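PDB 5LY9: variant surface glycoprotein MITAT 1.1 from Trypanosoma brucei brucei, which forms the dense coat on the parasite surface, one of a large series of antigenically distinct glycoproteins expressed in turn to evade the host immune response. Local coordinates for residues Ile36-Lys41 and Ala263-Thr268; Ala73-Gly78 and Gln274-Ala279. All coordinates share one frame; numbering follows the deposited sequence. Where two conformers were deposited one is given.

Contact 1 of 2, residues Ile36-Lys41 and Ala263-Thr268; sequences ISNIQK and AYTNET. With NAG (2-acetamido-2-deoxy-beta-D-glucopyranose), chain C.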
ATOM      1  N   ILE A  36       9.697   1.717  -7.222  1.00 19.07           N
ATOM      2  CA  ILE A  36      10.214   0.450  -7.697  0.85 19.70           C
ATOM      3  C   ILE A  36      10.952   0.627  -9.047  1.00 19.82           C
ATOM      4  O   ILE A  36      12.038   0.090  -9.264  1.00 18.92           O
ATOM      5  CB  ILE A  36       9.123  -0.605  -7.804  0.85 19.26           C
ATOM      6  CG1 ILE A  36       8.554  -0.958  -6.441  0.85 19.76           C
ATOM      7  CG2 ILE A  36       9.675  -1.820  -8.450  0.85 19.76           C
ATOM      8  CD1 ILE A  36       7.201  -1.687  -6.474  0.85 19.24           C
ATOM      9  N   SER A  37      10.358   1.456  -9.937  1.00 19.73           N
ATOM     10  CA  SER A  37      10.989   1.770 -11.165  0.57 20.72           C
ATOM     11  C   SER A  37      12.397   2.356 -10.970  1.00 20.23           C
ATOM     12  O   SER A  37      13.326   1.955 -11.647  1.00 19.85           O
ATOM     13  CB  SER A  37      10.127   2.723 -11.989  0.57 20.70           C
ATOM     14  OG  SER A  37      10.781   3.064 -13.174  0.57 21.52           O
ATOM     15  N   ASN A  38      12.531   3.291 -10.062  1.00 20.39           N
ATOM     16  CA  ASN A  38      13.848   3.854  -9.713  1.00 20.44           C
ATOM     17  C   ASN A  38      14.837   2.811  -9.193  1.00 20.65           C
ATOM     18  O   ASN A  38      16.005   2.771  -9.616  1.00 19.87           O
ATOM     19  CB  ASN A  38      13.744   4.994  -8.708  1.00 21.14           C
ATOM     20  CG  ASN A  38      13.294   6.306  -9.329  1.00 22.31           C
ATOM     21  OD1 ASN A  38      13.089   6.422 -10.558  1.00 23.72           O
ATOM     22  ND2 ASN A  38      13.197   7.307  -8.497  1.00 22.83           N
ATOM     23  N   ILE A  39      14.347   1.948  -8.332  1.00 20.12           N
ATOM     24  CA  ILE A  39      15.177   0.813  -7.853  1.00 20.03           C
ATOM     25  C   ILE A  39      15.650  -0.061  -9.006  1.00 20.01           C
ATOM     26  O   ILE A  39      16.814  -0.463  -9.093  1.00 20.10           O
ATOM     27  CB  ILE A  39      14.374  -0.006  -6.810  1.00 19.28           C
ATOM     28  CG1 ILE A  39      14.260   0.800  -5.505  1.00 19.55           C
ATOM     29  CG2 ILE A  39      15.059  -1.348  -6.523  1.00 19.87           C
ATOM     30  CD1 ILE A  39      13.219   0.311  -4.503  1.00 20.43           C
ATOM     31  N   GLN A  40      14.723  -0.375  -9.882  1.00 19.82           N
ATOM     32  CA  GLN A  40      15.023  -1.082 -11.139  1.00 20.40           C
ATOM     33  C   GLN A  40      16.012  -0.452 -12.043  1.00 20.90           C
ATOM     34  O   GLN A  40      16.857  -1.175 -12.583  1.00 22.12           O
ATOM     35  CB  GLN A  40      13.794  -1.472 -11.937  1.00 20.34           C
ATOM     36  CG  GLN A  40      12.855  -2.444 -11.209  1.00 21.03           C
ATOM     37  CD  GLN A  40      11.561  -2.582 -11.997  1.00 20.53           C
ATOM     38  OE1 GLN A  40      10.900  -1.571 -12.307  1.00 20.52           O
ATOM     39  NE2 GLN A  40      11.207  -3.818 -12.352  1.00 21.27           N
ATOM     40  N   LYS A  41      15.896   0.856 -12.230  1.00 20.78           N
ATOM     41  CA  LYS A  41      16.820   1.578 -13.077  1.00 21.55           C
ATOM     42  C   LYS A  41      18.232   1.495 -12.491  1.00 21.07           C
ATOM     43  O   LYS A  41      19.201   1.424 -13.242  1.00 21.11           O
ATOM     44  CB  LYS A  41      16.409   3.041 -13.164  1.00 23.27           C
ATOM     45  CG  LYS A  41      15.155   3.206 -14.005  1.00 25.48           C
ATOM     46  CD  LYS A  41      14.781   4.683 -14.087  1.00 29.12           C
ATOM     47  CE  LYS A  41      13.499   4.828 -14.905  1.00 33.53           C
ATOM     48  NZ  LYS A  41      13.037   6.224 -14.865  1.00 36.01           N
ATOM     49  N   ALA A 263      16.531   7.835  -0.636  1.00 23.63           N
ATOM     50  CA  ALA A 263      16.597   6.382  -0.648  1.00 24.40           C
ATOM     51  C   ALA A 263      16.498   5.742  -2.032  1.00 23.64           C
ATOM     52  O   ALA A 263      16.967   4.626  -2.208  1.00 25.20           O
ATOM     53  CB  ALA A 263      15.528   5.773   0.325  1.00 24.95           C
ATOM     54  N   TYR A 264      15.861   6.402  -2.981  1.00 22.76           N
ATOM     55  CA  TYR A 264      15.487   5.817  -4.248  1.00 23.70           C
ATOM     56  C   TYR A 264      16.025   6.565  -5.454  1.00 24.02           C
ATOM     57  O   TYR A 264      15.610   6.276  -6.563  1.00 24.14           O
ATOM     58  CB  TYR A 264      13.928   5.702  -4.366  1.00 23.03           C
ATOM     59  CG  TYR A 264      13.300   5.199  -3.085  1.00 22.79           C
ATOM     60  CD1 TYR A 264      13.611   3.945  -2.563  1.00 22.27           C
ATOM     61  CD2 TYR A 264      12.379   6.001  -2.368  1.00 22.34           C
ATOM     62  CE1 TYR A 264      13.059   3.543  -1.361  1.00 22.10           C
ATOM     63  CE2 TYR A 264      11.795   5.577  -1.209  1.00 23.29           C
ATOM     64  CZ  TYR A 264      12.130   4.334  -0.669  1.00 22.66           C
ATOM     65  OH  TYR A 264      11.612   3.893   0.509  1.00 21.88           O
ATOM     66  N   THR A 265      17.057   7.403  -5.231  1.00 23.78           N
ATOM     67  CA  THR A 265      17.655   8.179  -6.296  1.00 24.37           C
ATOM     68  C   THR A 265      19.140   8.153  -6.152  1.00 23.67           C
ATOM     69  O   THR A 265      19.665   7.815  -5.084  1.00 25.57           O
ATOM     70  CB  THR A 265      17.200   9.668  -6.220  1.00 25.04           C
ATOM     71  OG1 THR A 265      17.316  10.142  -4.885  1.00 24.43           O
ATOM     72  CG2 THR A 265      15.748   9.801  -6.616  1.00 25.82           C
ATOM     73  N   ASN A 266      19.817   8.459  -7.237  1.00 23.90           N
ATOM     74  CA  ASN A 266      21.259   8.624  -7.224  1.00 24.45           C
ATOM     75  C   ASN A 266      21.696   9.782  -6.354  1.00 26.24           C
ATOM     76  O   ASN A 266      21.020  10.806  -6.222  1.00 26.17           O
ATOM     77  CB  ASN A 266      21.747   8.815  -8.654  1.00 25.59           C
ATOM     78  CG  ASN A 266      21.691   7.521  -9.507  1.00 26.14           C
ATOM     79  OD1 ASN A 266      22.152   6.416  -9.097  1.00 27.48           O
ATOM     80  ND2 ASN A 266      21.213   7.668 -10.724  1.00 25.41           N
ATOM     81  N   GLU A 267      22.857   9.627  -5.739  1.00 26.18           N
ATOM     82  CA  GLU A 267      23.456  10.696  -4.926  1.00 25.80           C
ATOM     83  C   GLU A 267      23.940  11.808  -5.850  1.00 26.60           C
ATOM     84  O   GLU A 267      24.210  11.588  -7.030  1.00 26.90           O
ATOM     85  CB  GLU A 267      24.580  10.124  -4.076  1.00 25.41           C
ATOM     86  CG  GLU A 267      23.969   9.156  -3.063  1.00 26.32           C
ATOM     87  CD  GLU A 267      24.962   8.399  -2.147  1.00 26.39           C
ATOM     88  OE1 GLU A 267      26.189   8.422  -2.411  1.00 26.27           O
ATOM     89  OE2 GLU A 267      24.453   7.651  -1.287  1.00 26.74           O
ATOM     90  N   THR A 268      23.971  13.009  -5.294  1.00 27.64           N
ATOM     91  CA  THR A 268      24.317  14.258  -5.955  1.00 28.57           C
ATOM     92  C   THR A 268      25.441  15.006  -5.202  1.00 28.02           C
ATOM     93  O   THR A 268      25.834  14.674  -4.127  1.00 27.72           O
ATOM     94  CB  THR A 268      23.091  15.212  -6.041  1.00 30.95           C
ATOM     95  OG1 THR A 268      22.741  15.636  -4.723  1.00 32.60           O
ATOM     96  CG2 THR A 268      21.967  14.534  -6.660  1.00 32.48           C
TER
HETATM   97  C1  NAG C   1      21.154   6.591 -11.668  1.00 24.26           C
HETATM   98  C2  NAG C   1      19.858   6.468 -12.455  1.00 26.74           C
HETATM   99  C3  NAG C   1      19.959   5.467 -13.551  1.00 25.48           C
HETATM  100  C4  NAG C   1      21.159   5.855 -14.425  1.00 26.21           C
HETATM  101  C5  NAG C   1      22.416   5.938 -13.573  1.00 25.07           C
HETATM  102  C6  NAG C   1      23.682   6.389 -14.316  1.00 25.57           C
HETATM  103  C7  NAG C   1      17.781   6.926 -11.256  1.00 29.10           C
HETATM  104  C8  NAG C   1      16.700   6.443 -10.328  1.00 27.88           C
HETATM  105  N2  NAG C   1      18.773   6.084 -11.560  1.00 26.07           N
HETATM  106  O3  NAG C   1      18.777   5.507 -14.340  1.00 27.81           O
HETATM  107  O4  NAG C   1      21.320   4.811 -15.380  1.00 28.15           O
HETATM  108  O5  NAG C   1      22.209   6.904 -12.575  1.00 24.75           O
HETATM  109  O6  NAG C   1      23.397   7.578 -15.070  1.00 26.16           O
HETATM  110  O7  NAG C   1      17.770   8.054 -11.695  1.00 29.56           O

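Contact 2 of 2, residues Ala73-Gly78 and Gln274-Ala279; sequences ARKTNG and QPTLKA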
ATOM      1  N   ALA A  73      25.062  -1.076  -7.002  1.00 19.27           N
ATOM      2  CA  ALA A  73      24.603  -2.186  -6.152  1.00 19.09           C
ATOM      3  C   ALA A  73      24.150  -1.742  -4.771  1.00 19.27           C
ATOM      4  O   ALA A  73      23.030  -2.083  -4.362  1.00 18.70           O
ATOM      5  CB  ALA A  73      25.665  -3.230  -6.029  1.00 18.74           C
ATOM      6  N   ARG A  74      24.954  -0.981  -4.071  1.00 19.30           N
ATOM      7  CA  ARG A  74      24.501  -0.485  -2.754  1.00 20.96           C
ATOM      8  C   ARG A  74      23.218   0.274  -2.878  1.00 20.71           C
ATOM      9  O   ARG A  74      22.335   0.154  -2.030  1.00 19.93           O
ATOM     10  CB  ARG A  74      25.547   0.381  -2.008  1.00 21.80           C
ATOM     11  CG  ARG A  74      26.644  -0.433  -1.389  1.00 22.47           C
ATOM     12  CD  ARG A  74      27.280   0.317  -0.223  1.00 23.92           C
ATOM     13  NE  ARG A  74      28.336  -0.454   0.380  1.00 24.65           N
ATOM     14  CZ  ARG A  74      29.161   0.003   1.293  1.00 27.51           C
ATOM     15  NH1 ARG A  74      29.043   1.248   1.786  1.00 29.31           N
ATOM     16  NH2 ARG A  74      30.108  -0.784   1.741  1.00 27.65           N
ATOM     17  N   LYS A  75      23.118   1.110  -3.901  1.00 21.03           N
ATOM     18  CA  LYS A  75      21.972   1.981  -4.009  1.00 20.95           C
ATOM     19  C   LYS A  75      20.701   1.223  -4.344  1.00 20.20           C
ATOM     20  O   LYS A  75      19.647   1.535  -3.783  1.00 20.69           O
ATOM     21  CB  LYS A  75      22.190   3.091  -4.992  1.00 21.15           C
ATOM     22  CG  LYS A  75      23.198   4.123  -4.446  1.00 22.71           C
ATOM     23  CD  LYS A  75      22.664   4.986  -3.270  1.00 23.84           C
ATOM     24  CE  LYS A  75      21.579   5.937  -3.710  1.00 25.32           C
ATOM     25  NZ  LYS A  75      20.694   6.488  -2.676  1.00 26.56           N
ATOM     26  N   THR A  76      20.750   0.251  -5.253  1.00 18.37           N
ATOM     27  CA  THR A  76      19.537  -0.504  -5.551  1.00 18.84           C
ATOM     28  C   THR A  76      19.163  -1.471  -4.421  1.00 18.30           C
ATOM     29  O   THR A  76      18.039  -1.552  -4.008  1.00 19.59           O
ATOM     30  CB  THR A  76      19.648  -1.218  -6.900  1.00 18.86           C
ATOM     31  OG1 THR A  76      18.379  -1.765  -7.206  1.00 19.80           O
ATOM     32  CG2 THR A  76      20.722  -2.310  -6.893  1.00 19.57           C
ATOM     33  N   ASN A  77      20.143  -2.125  -3.830  1.00 19.30           N
ATOM     34  CA  ASN A  77      19.884  -3.098  -2.797  1.00 18.69           C
ATOM     35  C   ASN A  77      19.405  -2.418  -1.533  1.00 18.96           C
ATOM     36  O   ASN A  77      18.430  -2.847  -0.925  1.00 18.63           O
ATOM     37  CB  ASN A  77      21.123  -3.900  -2.560  1.00 19.08           C
ATOM     38  CG  ASN A  77      21.497  -4.772  -3.747  1.00 19.91           C
ATOM     39  OD1 ASN A  77      20.637  -5.281  -4.454  1.00 21.28           O
ATOM     40  ND2 ASN A  77      22.787  -5.004  -3.896  1.00 19.41           N
ATOM     41  N   GLY A  78      20.003  -1.280  -1.206  1.00 18.53           N
ATOM     42  CA  GLY A  78      19.634  -0.505  -0.020  1.00 19.17           C
ATOM     43  C   GLY A  78      18.282   0.157  -0.267  1.00 19.35           C
ATOM     44  O   GLY A  78      17.463   0.276   0.645  1.00 20.58           O
ATOM     45  N   GLN A 274      29.195  12.253  -1.819  1.00 25.12           N
ATOM     46  CA  GLN A 274      28.217  11.212  -2.105  1.00 24.00           C
ATOM     47  C   GLN A 274      28.549  10.071  -1.152  1.00 22.81           C
ATOM     48  O   GLN A 274      29.583   9.382  -1.297  1.00 22.89           O
ATOM     49  CB  GLN A 274      28.328  10.826  -3.576  1.00 23.97           C
ATOM     50  CG  GLN A 274      27.983  11.942  -4.559  1.00 24.75           C
ATOM     51  CD  GLN A 274      28.024  11.503  -5.979  1.00 24.44           C
ATOM     52  OE1 GLN A 274      28.003  10.328  -6.269  1.00 25.70           O
ATOM     53  NE2 GLN A 274      28.065  12.442  -6.873  1.00 25.28           N
ATOM     54  N   PRO A 275      27.730   9.904  -0.093  1.00 23.63           N
ATOM     55  CA  PRO A 275      28.276   9.069   1.009  1.00 24.69           C
ATOM     56  C   PRO A 275      28.474   7.606   0.652  1.00 23.91           C
ATOM     57  O   PRO A 275      29.441   6.989   1.163  1.00 22.41           O
ATOM     58  CB  PRO A 275      27.284   9.235   2.185  1.00 26.23           C
ATOM     59  CG  PRO A 275      26.187  10.031   1.630  1.00 27.82           C
ATOM     60  CD  PRO A 275      26.531  10.663   0.335  1.00 26.42           C
ATOM     61  N   THR A 276      27.684   7.092  -0.290  1.00 23.69           N
ATOM     62  CA  THR A 276      27.793   5.680  -0.657  1.00 23.99           C
ATOM     63  C   THR A 276      29.061   5.553  -1.498  1.00 24.92           C
ATOM     64  O   THR A 276      29.829   4.624  -1.344  1.00 22.94           O
ATOM     65  CB  THR A 276      26.574   5.222  -1.445  1.00 24.21           C
ATOM     66  OG1 THR A 276      25.415   5.411  -0.619  1.00 24.54           O
ATOM     67  CG2 THR A 276      26.713   3.784  -1.890  1.00 26.27           C
ATOM     68  N   LEU A 277      29.247   6.498  -2.421  1.00 23.53           N
ATOM     69  CA  LEU A 277      30.469   6.489  -3.248  1.00 24.78           C
ATOM     70  C   LEU A 277      31.713   6.556  -2.382  1.00 24.66           C
ATOM     71  O   LEU A 277      32.657   5.787  -2.544  1.00 24.10           O
ATOM     72  CB  LEU A 277      30.434   7.632  -4.305  1.00 24.61           C
ATOM     73  CG  LEU A 277      31.393   7.466  -5.477  1.00 25.20           C
ATOM     74  CD1 LEU A 277      31.006   6.264  -6.302  1.00 25.46           C
ATOM     75  CD2 LEU A 277      31.440   8.757  -6.287  1.00 24.57           C
ATOM     76  N   LYS A 278      31.746   7.511  -1.485  1.00 24.57           N
ATOM     77  CA  LYS A 278      32.921   7.746  -0.683  1.00 26.05           C
ATOM     78  C   LYS A 278      33.221   6.512   0.162  1.00 25.80           C
ATOM     79  O   LYS A 278      34.392   6.106   0.291  1.00 25.10           O
ATOM     80  CB  LYS A 278      32.668   8.990   0.234  1.00 27.99           C
ATOM     81  CG  LYS A 278      33.855   9.353   1.088  1.00 30.08           C
ATOM     82  CD  LYS A 278      33.462  10.358   2.145  1.00 32.60           C
ATOM     83  CE  LYS A 278      34.737  10.938   2.692  1.00 35.42           C
ATOM     84  NZ  LYS A 278      34.406  11.721   3.933  1.00 37.45           N
ATOM     85  N   ALA A 279      32.157   5.924   0.749  1.00 24.51           N
ATOM     86  CA  ALA A 279      32.353   4.718   1.638  1.00 24.95           C
ATOM     87  C   ALA A 279      32.900   3.559   0.853  1.00 25.34           C
ATOM     88  O   ALA A 279      33.756   2.797   1.348  1.00 24.54           O
ATOM     89  CB  ALA A 279      31.077   4.322   2.300  1.00 26.57           C
TER

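Contact 1 of 2, residues Ile36-Lys41 and Ala263-Thr268
Asn38 and Ile39 pack against Tyr264 and Thr265 in the N-terminal domain of an A-type variant surface glycoprotein, an elongated helical bundle. The first pair lies on the long helix 24-55, the second in the loop that leads from helix 244-254 to helix 275-285. The tight part is the buried protein side. CB of Asn38 sits 3.1 Å from the carbonyl O of Tyr264. With CG anti to the carbonyl carbon (chi1 -78°), the amide nitrogen of Asn38 is brought to that loop carbonyl. Its ND2 gives the same O a weak hydrogen bond of 3.3 Å, well bent at 124°. A second weak bond runs from ND2 to O of Ala259. Thr265 lies alongside Asn38, its CG2 4.0 Å from ND2, while OG1 of Thr265 turns to O of Asp261. Ile39 adds an apolar contact: its CD1 meets CD1 of the Tyr264 ring obliquely at 4.1 Å. CB of Ala263 lies over the centre of one ring face. Ile36, Ile39 and Gln40 also pack on Leu80 of the second subunit.

The looser side is occupied by sugar. The N-acetylglucosamine is joined through C1 to ND2 of Asn266 (1.4 Å). Its O3 lies 3.6 Å from CB of the exposed Lys41. Its acetyl methyl C8 rests 3.6 Å from CG of Asn38.

Contact 2 of 2, residues Ala73-Gly78 and Gln274-Ala279
Arg74 meets Thr276 and Ala279 where helix 62-114, one of the two long helices of the variant surface glycoprotein, passes the start of helix 275-285. The short helical segments run at 128° to each other. Their axes come no nearer than 10.6 Å, so side chains bridge the gap.

Van der Waals packing makes the contact. The methyl CG2 of Thr276 lies anti to its own backbone N and meets Arg74. It rests 3.6 Å from CB of Arg74 and 3.9 Å from CD of Arg74. The two side chains run past one another, oppositely directed. The arginine chain, extended from CG to NE, thus carries its guanidinium beyond Thr276 to Ala279. There CB of Ala279 lies 3.7 Å from NH1 of Arg74, in an oblique approach. The Lys75 chain is folded at its middle bonds, and its CD comes within 3.8 Å of OG1 of Thr276.

No hydrogen bond joins the two segments. The polar ends have partners elsewhere. OG1 of Thr276 is hydrogen-bonded to Glu267 in the preceding loop. NZ of Lys75 reaches back to the same loop, with weak hydrogen bonds to O of Thr265 and O of Leu262. NH2 of Arg74 forms a salt bridge with OD2 of Asp348 of the second subunit.

The chemistry is therefore divided. The packing between the helices is mostly through carbon groups, while the polar ends bond to the loop and to the second subunit. The Asp348 carboxylate of the second subunit probably offsets the charge of Arg74 at this partly exposed site.

How the contacts relate
The two contacts lie side by side, their centres about 11 Å apart, and their segments alternate along the chain. Helices 24-55 and 62-114 follow each other in sequence and are tied here by OG1 of Thr76 and O of Ile39, 2.8 Å apart in a probable hydrogen bond. The loop of contact 1 leads on to the helix of contact 2. The link between them through OE2 of Glu267 and OG1 of Thr276 measures 2.5 Å. The glycan on Asn266 belongs to contact 1, and the Lys75 side chain of contact 2 lies about 8 Å from an N-acetylglucosamine. Both contacts also touch the second subunit.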